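Long-chain-fatty-acid--CoA ligase FadD13 (Mycobacterium tuberculosis CDC1551, PDB 5ZRN) belongs to the AMP-binding enzyme family of the ANL clan and is modelled with 5'-O-{[(1R)-1-hydroxydodecyl]sulfamoyl}adenosine in its ligand pocket. Local coordinates at residues R56-M61 with K103-G108; K172-T177 with L303-G308; S183-W188 with A211-I216. All coordinates share one frame; numbering follows the deposited sequence.

Interaction 1 of 3, residues R56-M61 with K103-G108; sequences RVALLM and KVVIYG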
loop_
_atom_site.group_PDB
_atom_site.type_symbol
_atom_site.label_atom_id
_atom_site.label_comp_id
_atom_site.label_asym_id
_atom_site.label_seq_id
_atom_site.Cartn_x
_atom_site.Cartn_y
_atom_site.Cartn_z
ATOM N N ARG A 56 9.186 13.012 -10.177
ATOM C CA ARG A 56 8.981 11.605 -9.855
ATOM C C ARG A 56 10.280 10.875 -9.531
ATOM O O ARG A 56 11.299 11.071 -10.191
ATOM C CB ARG A 56 8.270 10.867 -10.999
ATOM C CG ARG A 56 6.745 11.052 -11.008
ATOM C CD ARG A 56 6.364 12.445 -11.458
ATOM N NE ARG A 56 6.679 12.615 -12.870
ATOM C CZ ARG A 56 6.859 13.786 -13.461
ATOM N NH1 ARG A 56 6.757 14.905 -12.754
ATOM N NH2 ARG A 56 7.137 13.834 -14.761
ATOM N N VAL A 57 10.222 10.044 -8.495
ATOM C CA VAL A 57 11.341 9.224 -8.054
ATOM C C VAL A 57 10.876 7.769 -8.117
ATOM O O VAL A 57 9.940 7.387 -7.408
ATOM C CB VAL A 57 11.709 9.520 -6.602
ATOM C CG1 VAL A 57 12.910 8.675 -6.194
ATOM C CG2 VAL A 57 11.993 10.993 -6.435
ATOM N N ALA A 58 11.514 6.963 -8.965
ATOM C CA ALA A 58 11.144 5.560 -9.100
ATOM C C ALA A 58 11.814 4.703 -8.033
ATOM O O ALA A 58 12.986 4.901 -7.705
ATOM C CB ALA A 58 11.522 5.056 -10.473
ATOM N N LEU A 59 11.063 3.752 -7.484
ATOM C CA LEU A 59 11.595 2.859 -6.462
ATOM C C LEU A 59 11.382 1.413 -6.898
ATOM O O LEU A 59 10.250 0.931 -6.928
ATOM C CB LEU A 59 10.909 3.122 -5.117
ATOM C CG LEU A 59 11.032 4.550 -4.559
ATOM C CD1 LEU A 59 10.114 4.705 -3.362
ATOM C CD2 LEU A 59 12.481 4.857 -4.165
ATOM N N LEU A 60 12.481 0.749 -7.256
ATOM C CA LEU A 60 12.508 -0.648 -7.714
ATOM C C LEU A 60 13.382 -1.400 -6.701
ATOM O O LEU A 60 14.592 -1.558 -6.905
ATOM C CB LEU A 60 13.176 -0.733 -9.092
ATOM C CG LEU A 60 12.563 -1.556 -10.229
ATOM C CD1 LEU A 60 13.662 -1.931 -11.199
ATOM C CD2 LEU A 60 11.902 -2.798 -9.708
ATOM N N MET A 61 12.782 -1.867 -5.613
ATOM C CA MET A 61 13.571 -2.536 -4.580
ATOM C C MET A 61 12.737 -3.411 -3.660
ATOM O O MET A 61 11.531 -3.228 -3.548
ATOM C CB MET A 61 14.298 -1.474 -3.751
ATOM C CG MET A 61 13.356 -0.426 -3.161
ATOM S SD MET A 61 14.238 0.796 -2.187
ATOM C CE MET A 61 14.792 1.918 -3.460
ATOM N N LYS A 103 12.690 11.017 -13.106
ATOM C CA LYS A 103 14.028 11.520 -13.379
ATOM C C LYS A 103 15.108 10.796 -12.586
ATOM O O LYS A 103 16.269 10.786 -12.983
ATOM C CB LYS A 103 14.105 13.029 -13.142
ATOM C CG LYS A 103 13.717 13.493 -11.782
ATOM C CD LYS A 103 13.741 15.019 -11.732
ATOM C CE LYS A 103 15.120 15.589 -12.078
ATOM N NZ LYS A 103 15.100 17.087 -12.092
ATOM N N VAL A 104 14.722 10.181 -11.474
ATOM C CA VAL A 104 15.664 9.437 -10.649
ATOM C C VAL A 104 15.119 8.049 -10.340
ATOM O O VAL A 104 13.946 7.903 -10.016
ATOM C CB VAL A 104 15.933 10.157 -9.311
ATOM C CG1 VAL A 104 16.730 9.261 -8.388
ATOM C CG2 VAL A 104 16.684 11.442 -9.561
ATOM N N VAL A 105 15.971 7.036 -10.452
ATOM C CA VAL A 105 15.582 5.655 -10.152
ATOM C C VAL A 105 16.483 5.061 -9.065
ATOM O O VAL A 105 17.714 4.989 -9.223
ATOM C CB VAL A 105 15.680 4.736 -11.392
ATOM C CG1 VAL A 105 15.361 3.304 -10.998
ATOM C CG2 VAL A 105 14.724 5.195 -12.460
ATOM N N ILE A 106 15.871 4.664 -7.953
ATOM C CA ILE A 106 16.613 4.054 -6.858
ATOM C C ILE A 106 16.248 2.576 -6.957
ATOM O O ILE A 106 15.062 2.236 -6.950
ATOM C CB ILE A 106 16.155 4.572 -5.481
ATOM C CG1 ILE A 106 15.990 6.096 -5.499
ATOM C CG2 ILE A 106 17.173 4.149 -4.420
ATOM C CD1 ILE A 106 17.273 6.865 -5.478
ATOM N N TYR A 107 17.254 1.704 -7.048
ATOM C CA TYR A 107 16.985 0.275 -7.192
ATOM C C TYR A 107 17.850 -0.598 -6.302
ATOM O O TYR A 107 18.962 -0.226 -5.940
ATOM C CB TYR A 107 17.165 -0.149 -8.660
ATOM C CG TYR A 107 18.581 0.002 -9.192
ATOM C CD1 TYR A 107 19.510 -1.025 -9.057
ATOM C CD2 TYR A 107 18.995 1.188 -9.802
ATOM C CE1 TYR A 107 20.817 -0.877 -9.510
ATOM C CE2 TYR A 107 20.294 1.347 -10.263
ATOM C CZ TYR A 107 21.203 0.313 -10.111
ATOM O OH TYR A 107 22.505 0.472 -10.534
ATOM N N GLY A 108 17.318 -1.763 -5.952
ATOM C CA GLY A 108 18.047 -2.689 -5.110
ATOM C C GLY A 108 18.895 -3.642 -5.930
ATOM O O GLY A 108 18.704 -3.784 -7.144
#
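Leu59 and Ile106 stand side by side on one face of a parallel sheet and point the same way, with CD2 of Leu59 3.9 Å from CB of Ile106. On this face Val57 reaches Ile106 at a slant, its CG1 4.1 Å from the Ile106 CG1. Met61, just past the end of its strand, lies alongside the same isoleucine, pointing the same way: its chain is extended as far as SD and then bends (chi3 83°), which swings CE back to within 3.4 Å of Ile106 CG2. Ile106 is thus flanked by three side chains of 56-61. The opposite face carries the alternate residues. There Ala58 CB meets Val105 CG2 at 3.8 Å, and Leu60 and Tyr107 touch through their CB atoms, while the phenol ring of Tyr107 leads away from the neighbouring strand.

Backbone bonds alternate between the strands, including Ala58 N to Val104 O at 2.8 Å and Ile106 N to Ala58 O at 2.9 Å, the latter almost straight at 176°. The Leu60 carbonyl accepts from Gly108 N, and Tyr107 CA makes a short CA-H...O contact with Leu60 O (3.0 Å). At the start of the pair the long polar side chains turn elsewhere, Arg56 NE to Ser100 O and Lys103 NZ to Gly50 O.

Helix 65-77 packs on the face of Leu59 and Ile106, helices 90-100 and 112-120 on that of Ala58 and Val105. Parallel strands running 20° apart between helical layers, joined by beta-alpha-beta crossovers, are characteristic of a three-layer, doubly wound alpha/beta fold, here in strand order 2-1-3-4.

Interaction 2 of 3, residues K172-T177 with L303-G308; sequences KGVVHT and LTESCG. With JSA (5'-O-{[(1R)-1-hydroxydodecyl]sulfamoyl}adenosine), chain C.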
loop_
_atom_site.group_PDB
_atom_site.type_symbol
_atom_site.label_atom_id
_atom_site.label_comp_id
_atom_site.label_asym_id
_atom_site.label_seq_id
_atom_site.Cartn_x
_atom_site.Cartn_y
_atom_site.Cartn_z
ATOM N N LYS A 172 -2.271 2.013 -16.498
ATOM C CA LYS A 172 -2.269 3.448 -16.223
ATOM C C LYS A 172 -1.647 3.804 -14.881
ATOM O O LYS A 172 -1.633 3.002 -13.946
ATOM C CB LYS A 172 -3.701 3.991 -16.233
ATOM C CG LYS A 172 -4.585 3.458 -17.327
ATOM C CD LYS A 172 -6.043 3.761 -17.014
ATOM C CE LYS A 172 -6.986 3.018 -17.960
ATOM N NZ LYS A 172 -8.427 3.324 -17.687
ATOM N N GLY A 173 -1.146 5.027 -14.785
ATOM C CA GLY A 173 -0.567 5.458 -13.533
ATOM C C GLY A 173 -1.679 6.031 -12.680
ATOM O O GLY A 173 -2.409 6.906 -13.124
ATOM N N VAL A 174 -1.839 5.521 -11.467
ATOM C CA VAL A 174 -2.869 6.028 -10.574
ATOM C C VAL A 174 -2.196 7.063 -9.692
ATOM O O VAL A 174 -1.261 6.747 -8.958
ATOM C CB VAL A 174 -3.449 4.902 -9.701
ATOM C CG1 VAL A 174 -4.498 5.461 -8.745
ATOM C CG2 VAL A 174 -4.067 3.841 -10.599
ATOM N N VAL A 175 -2.643 8.310 -9.767
ATOM C CA VAL A 175 -1.994 9.311 -8.940
ATOM C C VAL A 175 -2.782 9.643 -7.685
ATOM O O VAL A 175 -3.972 9.948 -7.734
ATOM C CB VAL A 175 -1.665 10.602 -9.756
ATOM C CG1 VAL A 175 -2.021 10.395 -11.206
ATOM C CG2 VAL A 175 -2.357 11.818 -9.170
ATOM N N HIS A 176 -2.094 9.550 -6.555
ATOM C CA HIS A 176 -2.682 9.843 -5.267
ATOM C C HIS A 176 -1.936 11.015 -4.666
ATOM O O HIS A 176 -0.752 11.209 -4.918
ATOM C CB HIS A 176 -2.589 8.627 -4.343
ATOM C CG HIS A 176 -3.659 7.608 -4.582
ATOM N ND1 HIS A 176 -4.988 7.851 -4.314
ATOM C CD2 HIS A 176 -3.599 6.351 -5.082
ATOM C CE1 HIS A 176 -5.704 6.789 -4.636
ATOM N NE2 HIS A 176 -4.884 5.866 -5.107
ATOM N N THR A 177 -2.649 11.785 -3.858
ATOM C CA THR A 177 -2.109 12.964 -3.207
ATOM C C THR A 177 -1.905 12.663 -1.734
ATOM O O THR A 177 -2.210 11.573 -1.266
ATOM C CB THR A 177 -3.116 14.106 -3.312
ATOM O OG1 THR A 177 -4.317 13.733 -2.611
ATOM C CG2 THR A 177 -3.462 14.382 -4.774
ATOM N N LEU A 303 -9.486 -1.031 -4.698
ATOM C CA LEU A 303 -8.778 -0.909 -5.959
ATOM C C LEU A 303 -7.608 0.019 -5.738
ATOM O O LEU A 303 -7.503 0.657 -4.690
ATOM C CB LEU A 303 -9.672 -0.300 -7.032
ATOM C CG LEU A 303 -10.935 -1.024 -7.487
ATOM C CD1 LEU A 303 -11.984 -1.044 -6.371
ATOM C CD2 LEU A 303 -11.476 -0.297 -8.711
ATOM N N THR A 304 -6.733 0.099 -6.732
ATOM C CA THR A 304 -5.579 0.977 -6.659
ATOM C C THR A 304 -6.119 2.402 -6.645
ATOM O O THR A 304 -5.640 3.261 -5.915
ATOM C CB THR A 304 -4.683 0.779 -7.884
ATOM O OG1 THR A 304 -4.178 -0.560 -7.877
ATOM C CG2 THR A 304 -3.519 1.748 -7.862
ATOM N N GLU A 305 -7.145 2.622 -7.453
ATOM C CA GLU A 305 -7.796 3.913 -7.563
ATOM C C GLU A 305 -8.400 4.412 -6.249
ATOM O O GLU A 305 -8.582 5.617 -6.073
ATOM C CB GLU A 305 -8.886 3.840 -8.625
ATOM C CG GLU A 305 -8.388 3.726 -10.069
ATOM C CD GLU A 305 -8.036 2.308 -10.505
ATOM O OE1 GLU A 305 -8.051 2.069 -11.735
ATOM O OE2 GLU A 305 -7.738 1.448 -9.646
ATOM N N SER A 306 -8.725 3.497 -5.335
ATOM C CA SER A 306 -9.302 3.883 -4.050
ATOM C C SER A 306 -8.251 3.824 -2.949
ATOM O O SER A 306 -8.573 3.823 -1.762
ATOM C CB SER A 306 -10.493 2.987 -3.688
ATOM O OG SER A 306 -10.087 1.647 -3.502
ATOM N N CYS A 307 -6.992 3.765 -3.366
ATOM C CA CYS A 307 -5.860 3.741 -2.452
ATOM C C CYS A 307 -5.913 2.591 -1.438
ATOM O O CYS A 307 -5.422 2.720 -0.303
ATOM C CB CYS A 307 -5.782 5.080 -1.714
ATOM S SG CYS A 307 -4.143 5.504 -1.142
ATOM N N GLY A 308 -6.483 1.464 -1.851
ATOM C CA GLY A 308 -6.580 0.328 -0.951
ATOM C C GLY A 308 -7.789 0.372 -0.019
ATOM O O GLY A 308 -7.970 -0.525 0.796
HETATM C C4 JSA C . -11.991 -8.104 -5.456
HETATM C C5 JSA C . -11.848 -7.964 -4.083
HETATM C C6 JSA C . -12.663 -8.725 -3.255
HETATM N N9 JSA C . -11.102 -7.299 -6.027
HETATM C C2 JSA C . -13.666 -9.662 -5.121
HETATM C C12 JSA C . -10.338 -0.347 5.533
HETATM C C11 JSA C . -9.498 -1.572 5.169
HETATM C C10 JSA C . -9.690 -1.944 3.698
HETATM C "C9'" JSA C . -8.855 -3.167 3.314
HETATM C "C8'" JSA C . -8.999 -3.460 1.819
HETATM C "C7'" JSA C . -8.112 -4.623 1.371
HETATM C "C6'" JSA C . -8.181 -4.775 -0.150
HETATM C "C5'" JSA C . -7.297 -5.917 -0.656
HETATM C "C4'" JSA C . -7.348 -5.986 -2.184
HETATM C "C3'" JSA C . -6.774 -4.710 -2.801
HETATM C "C2'" JSA C . -7.067 -4.623 -4.300
HETATM C "C1'" JSA C . -6.494 -3.321 -4.864
HETATM O O1 JSA C . -5.068 -3.421 -4.906
HETATM N N8 JSA C . -7.011 -3.058 -6.215
HETATM S S1 JSA C . -6.369 -4.058 -7.331
HETATM O O2P JSA C . -5.546 -5.110 -6.650
HETATM O O1P JSA C . -5.504 -3.267 -8.265
HETATM O "O5'" JSA C . -7.428 -4.678 -8.065
HETATM C C5A JSA C . -8.774 -4.235 -7.866
HETATM C C4A JSA C . -9.781 -5.295 -8.314
HETATM O "O4'" JSA C . -9.571 -6.545 -7.637
HETATM C C3A JSA C . -11.207 -4.895 -7.938
HETATM O "O3'" JSA C . -11.705 -3.972 -8.911
HETATM C C2A JSA C . -11.875 -6.252 -8.144
HETATM O "O2'" JSA C . -11.962 -6.540 -9.542
HETATM C C1A JSA C . -10.853 -7.180 -7.481
HETATM C C8 JSA C . -10.433 -6.674 -5.060
HETATM N N7 JSA C . -10.882 -7.075 -3.873
HETATM N N3 JSA C . -12.906 -8.956 -5.940
HETATM N N1 JSA C . -13.555 -9.558 -3.808
HETATM N N6 JSA C . -12.558 -8.639 -1.931
#
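His176 drives its NE2-H straight into the carbonyl of Thr304, with an N...O distance of 2.8 Å and an angle of 177° at the hydrogen; the bond lies in the carbonyl plane and in the ring plane alike. Round this bond the packing is tight. Cys307 covers one face of the imidazole, its SG 3.9 Å from the ring centroid and almost exactly over it, and Glu305 O comes to the ring edge, 3.4 Å from CE1. Two residues earlier on the strand, Val174 CG2 packs on Thr304 CG2 at 3.5 Å. The threonine methyl is turned anti to the backbone N of Thr304 (chi1 of OG1 -63°), and Thr304 OG1, on the other branch, lies 3.0 Å from O1P of the bound 5'-O-{[(1R)-1-hydroxydodecyl]sulfamoyl}adenosine.

The looser side is that of the partly exposed Lys172 and Glu305. Lys172 NZ and Glu305 OE1 stay 6.1 Å apart and meet instead on Tyr362, through a cation-pi contact and a hydrogen bond respectively.

Thr304 O also accepts from Cys307 N, and His176 ND1 is bonded to Ser180 OG. With a bond at each nitrogen the ring is fixed in its rotation, and the doubly gripped carbonyl ties strand 173-177 to the turn that brings Thr304 to the ligand.

Interaction 3 of 3, residues S183-W188 with A211-I216; sequences SAASSW and ALTTVI. With JSA (5'-O-{[(1R)-1-hydroxydodecyl]sulfamoyl}adenosine), chain C.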
loop_
_atom_site.group_PDB
_atom_site.type_symbol
_atom_site.label_atom_id
_atom_site.label_comp_id
_atom_site.label_asym_id
_atom_site.label_seq_id
_atom_site.Cartn_x
_atom_site.Cartn_y
_atom_site.Cartn_z
ATOM N N SER A 183 -6.464 10.245 3.884
ATOM C CA SER A 183 -7.837 9.806 4.087
ATOM C C SER A 183 -7.954 8.284 4.113
ATOM O O SER A 183 -8.665 7.732 4.949
ATOM C CB SER A 183 -8.750 10.390 3.000
ATOM O OG SER A 183 -8.852 11.800 3.137
ATOM N N ALA A 184 -7.248 7.609 3.211
ATOM C CA ALA A 184 -7.290 6.153 3.157
ATOM C C ALA A 184 -6.744 5.513 4.442
ATOM O O ALA A 184 -7.419 4.690 5.071
ATOM C CB ALA A 184 -6.505 5.652 1.953
ATOM N N ALA A 185 -5.525 5.885 4.814
ATOM C CA ALA A 185 -4.892 5.352 6.013
ATOM C C ALA A 185 -5.752 5.701 7.225
ATOM O O ALA A 185 -5.789 4.964 8.219
ATOM C CB ALA A 185 -3.479 5.937 6.175
ATOM N N SER A 186 -6.436 6.836 7.123
ATOM C CA SER A 186 -7.303 7.316 8.186
ATOM C C SER A 186 -8.540 6.411 8.240
ATOM O O SER A 186 -9.011 6.027 9.318
ATOM C CB SER A 186 -7.703 8.764 7.905
ATOM O OG SER A 186 -8.074 9.421 9.100
ATOM N N SER A 187 -9.048 6.067 7.063
ATOM C CA SER A 187 -10.201 5.189 6.959
ATOM C C SER A 187 -9.909 3.827 7.601
ATOM O O SER A 187 -10.716 3.303 8.365
ATOM C CB SER A 187 -10.567 4.985 5.495
ATOM O OG SER A 187 -11.594 4.028 5.400
ATOM N N TRP A 188 -8.745 3.269 7.278
ATOM C CA TRP A 188 -8.304 1.981 7.805
ATOM C C TRP A 188 -8.136 2.014 9.323
ATOM O O TRP A 188 -8.639 1.145 10.033
ATOM C CB TRP A 188 -6.965 1.589 7.174
ATOM C CG TRP A 188 -7.040 1.023 5.782
ATOM C CD1 TRP A 188 -7.755 1.513 4.728
ATOM C CD2 TRP A 188 -6.332 -0.118 5.289
ATOM N NE1 TRP A 188 -7.538 0.748 3.609
ATOM C CE2 TRP A 188 -6.668 -0.261 3.924
ATOM C CE3 TRP A 188 -5.441 -1.035 5.867
ATOM C CZ2 TRP A 188 -6.144 -1.287 3.125
ATOM C CZ3 TRP A 188 -4.919 -2.055 5.071
ATOM C CH2 TRP A 188 -5.274 -2.170 3.714
ATOM N N ALA A 211 -0.358 -2.432 0.697
ATOM C CA ALA A 211 0.832 -2.468 1.536
ATOM C C ALA A 211 1.316 -1.050 1.811
ATOM O O ALA A 211 1.722 -0.733 2.919
ATOM C CB ALA A 211 1.929 -3.269 0.854
ATOM N N LEU A 212 1.270 -0.197 0.794
ATOM C CA LEU A 212 1.718 1.179 0.962
ATOM C C LEU A 212 0.842 1.854 2.008
ATOM O O LEU A 212 1.338 2.512 2.923
ATOM C CB LEU A 212 1.629 1.928 -0.362
ATOM C CG LEU A 212 2.706 2.983 -0.615
ATOM C CD1 LEU A 212 4.078 2.322 -0.568
ATOM C CD2 LEU A 212 2.479 3.632 -1.973
ATOM N N THR A 213 -0.465 1.672 1.882
ATOM C CA THR A 213 -1.386 2.262 2.830
ATOM C C THR A 213 -1.150 1.670 4.221
ATOM O O THR A 213 -1.420 2.312 5.238
ATOM C CB THR A 213 -2.854 2.029 2.392
ATOM O OG1 THR A 213 -3.119 2.776 1.193
ATOM C CG2 THR A 213 -3.821 2.473 3.484
ATOM N N THR A 214 -0.619 0.453 4.269
ATOM C CA THR A 214 -0.375 -0.185 5.558
ATOM C C THR A 214 0.773 0.449 6.344
ATOM O O THR A 214 0.640 0.683 7.550
ATOM C CB THR A 214 -0.129 -1.705 5.386
ATOM O OG1 THR A 214 -1.325 -2.321 4.887
ATOM C CG2 THR A 214 0.238 -2.352 6.713
ATOM N N VAL A 215 1.891 0.749 5.680
ATOM C CA VAL A 215 3.013 1.353 6.388
ATOM C C VAL A 215 2.647 2.769 6.837
ATOM O O VAL A 215 3.071 3.231 7.898
ATOM C CB VAL A 215 4.314 1.430 5.510
ATOM C CG1 VAL A 215 4.593 0.092 4.856
ATOM C CG2 VAL A 215 4.187 2.518 4.468
ATOM N N ILE A 216 1.850 3.451 6.026
ATOM C CA ILE A 216 1.451 4.813 6.336
ATOM C C ILE A 216 0.446 4.826 7.484
ATOM O O ILE A 216 0.603 5.566 8.453
ATOM C CB ILE A 216 0.869 5.508 5.070
ATOM C CG1 ILE A 216 1.978 5.652 4.022
ATOM C CG2 ILE A 216 0.313 6.889 5.418
ATOM C CD1 ILE A 216 1.496 6.079 2.664
HETATM C C4 JSA C . -11.991 -8.104 -5.456
HETATM C C5 JSA C . -11.848 -7.964 -4.083
HETATM C C6 JSA C . -12.663 -8.725 -3.255
HETATM N N9 JSA C . -11.102 -7.299 -6.027
HETATM C C2 JSA C . -13.666 -9.662 -5.121
HETATM C C12 JSA C . -10.338 -0.347 5.533
HETATM C C11 JSA C . -9.498 -1.572 5.169
HETATM C C10 JSA C . -9.690 -1.944 3.698
HETATM C "C9'" JSA C . -8.855 -3.167 3.314
HETATM C "C8'" JSA C . -8.999 -3.460 1.819
HETATM C "C7'" JSA C . -8.112 -4.623 1.371
HETATM C "C6'" JSA C . -8.181 -4.775 -0.150
HETATM C "C5'" JSA C . -7.297 -5.917 -0.656
HETATM C "C4'" JSA C . -7.348 -5.986 -2.184
HETATM C "C3'" JSA C . -6.774 -4.710 -2.801
HETATM C "C2'" JSA C . -7.067 -4.623 -4.300
HETATM C "C1'" JSA C . -6.494 -3.321 -4.864
HETATM O O1 JSA C . -5.068 -3.421 -4.906
HETATM N N8 JSA C . -7.011 -3.058 -6.215
HETATM S S1 JSA C . -6.369 -4.058 -7.331
HETATM O O2P JSA C . -5.546 -5.110 -6.650
HETATM O O1P JSA C . -5.504 -3.267 -8.265
HETATM O "O5'" JSA C . -7.428 -4.678 -8.065
HETATM C C5A JSA C . -8.774 -4.235 -7.866
HETATM C C4A JSA C . -9.781 -5.295 -8.314
HETATM O "O4'" JSA C . -9.571 -6.545 -7.637
HETATM C C3A JSA C . -11.207 -4.895 -7.938
HETATM O "O3'" JSA C . -11.705 -3.972 -8.911
HETATM C C2A JSA C . -11.875 -6.252 -8.144
HETATM O "O2'" JSA C . -11.962 -6.540 -9.542
HETATM C C1A JSA C . -10.853 -7.180 -7.481
HETATM C C8 JSA C . -10.433 -6.674 -5.060
HETATM N N7 JSA C . -10.882 -7.075 -3.873
HETATM N N3 JSA C . -12.906 -8.956 -5.940
HETATM N N1 JSA C . -13.555 -9.558 -3.808
HETATM N N6 JSA C . -12.558 -8.639 -1.931
#
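Thr213 OG1 lies within hydrogen-bonding reach of two carbonyls, Val209 O in its own helix and Cys307 O, which must share its single proton or alternate for it, while the methyl of the same residue lies against Trp188 and Ala185. This is a steep crossing of two helices buried in the large N-terminal domain of an ANL-family enzyme: 183-188 and 211-216 run at 74° to each other, their axes 9.0 Å apart. Small residues allow the close approach, Thr213 CG2 sitting 4.0 Å from Ala185 CA. To one side Ala185 CB touches Ile216 CG2 at 4.0 Å, and Ile216 in turn packs on Phe71 of helix 65-77.

The indole of Trp188 carries the rest. With chi1 at -68° Thr213 turns its hydroxyl beside the backbone N and its methyl to the indole, where CG2 stands 3.9 Å above the centroid of the five-membered ring of Trp188, a CH-pi contact nearly along the ring normal. Thr214 OG1 approaches CZ3 obliquely and is held by Ala210 O. Trp188 NE1 makes a weak hydrogen bond to Gly308 O.

The indole is therefore a partition: protein methyl on one face, ligand alkyl chain on the other. The end of the dodecyl chain of 5'-O-{[(1R)-1-hydroxydodecyl]sulfamoyl}adenosine runs across that second face, its C12 3.3 Å from Trp188 CD1.

Overall arrangement
Interaction 1 is partly buried and stands apart, its centre about 17 Å from the centre of the chain and with no contact to the others; it is a regular strand pair held by a ladder of backbone bonds and aliphatic side chains. Interactions 2 and 3 are buried and touch each other. Strand 173-177 runs directly into helix 178-191, Cys307 packs on Ala184, and Cys307 O with Thr213 OG1 is the probable polar join. Both reach the same ligand: interaction 2 brings Thr304 OG1 near a sulfamoyl oxygen and Gly308 O to the middle of the chain, interaction 3 an aromatic face to the end of the tail. Helix 65-77 touches residues of interactions 1 and 3.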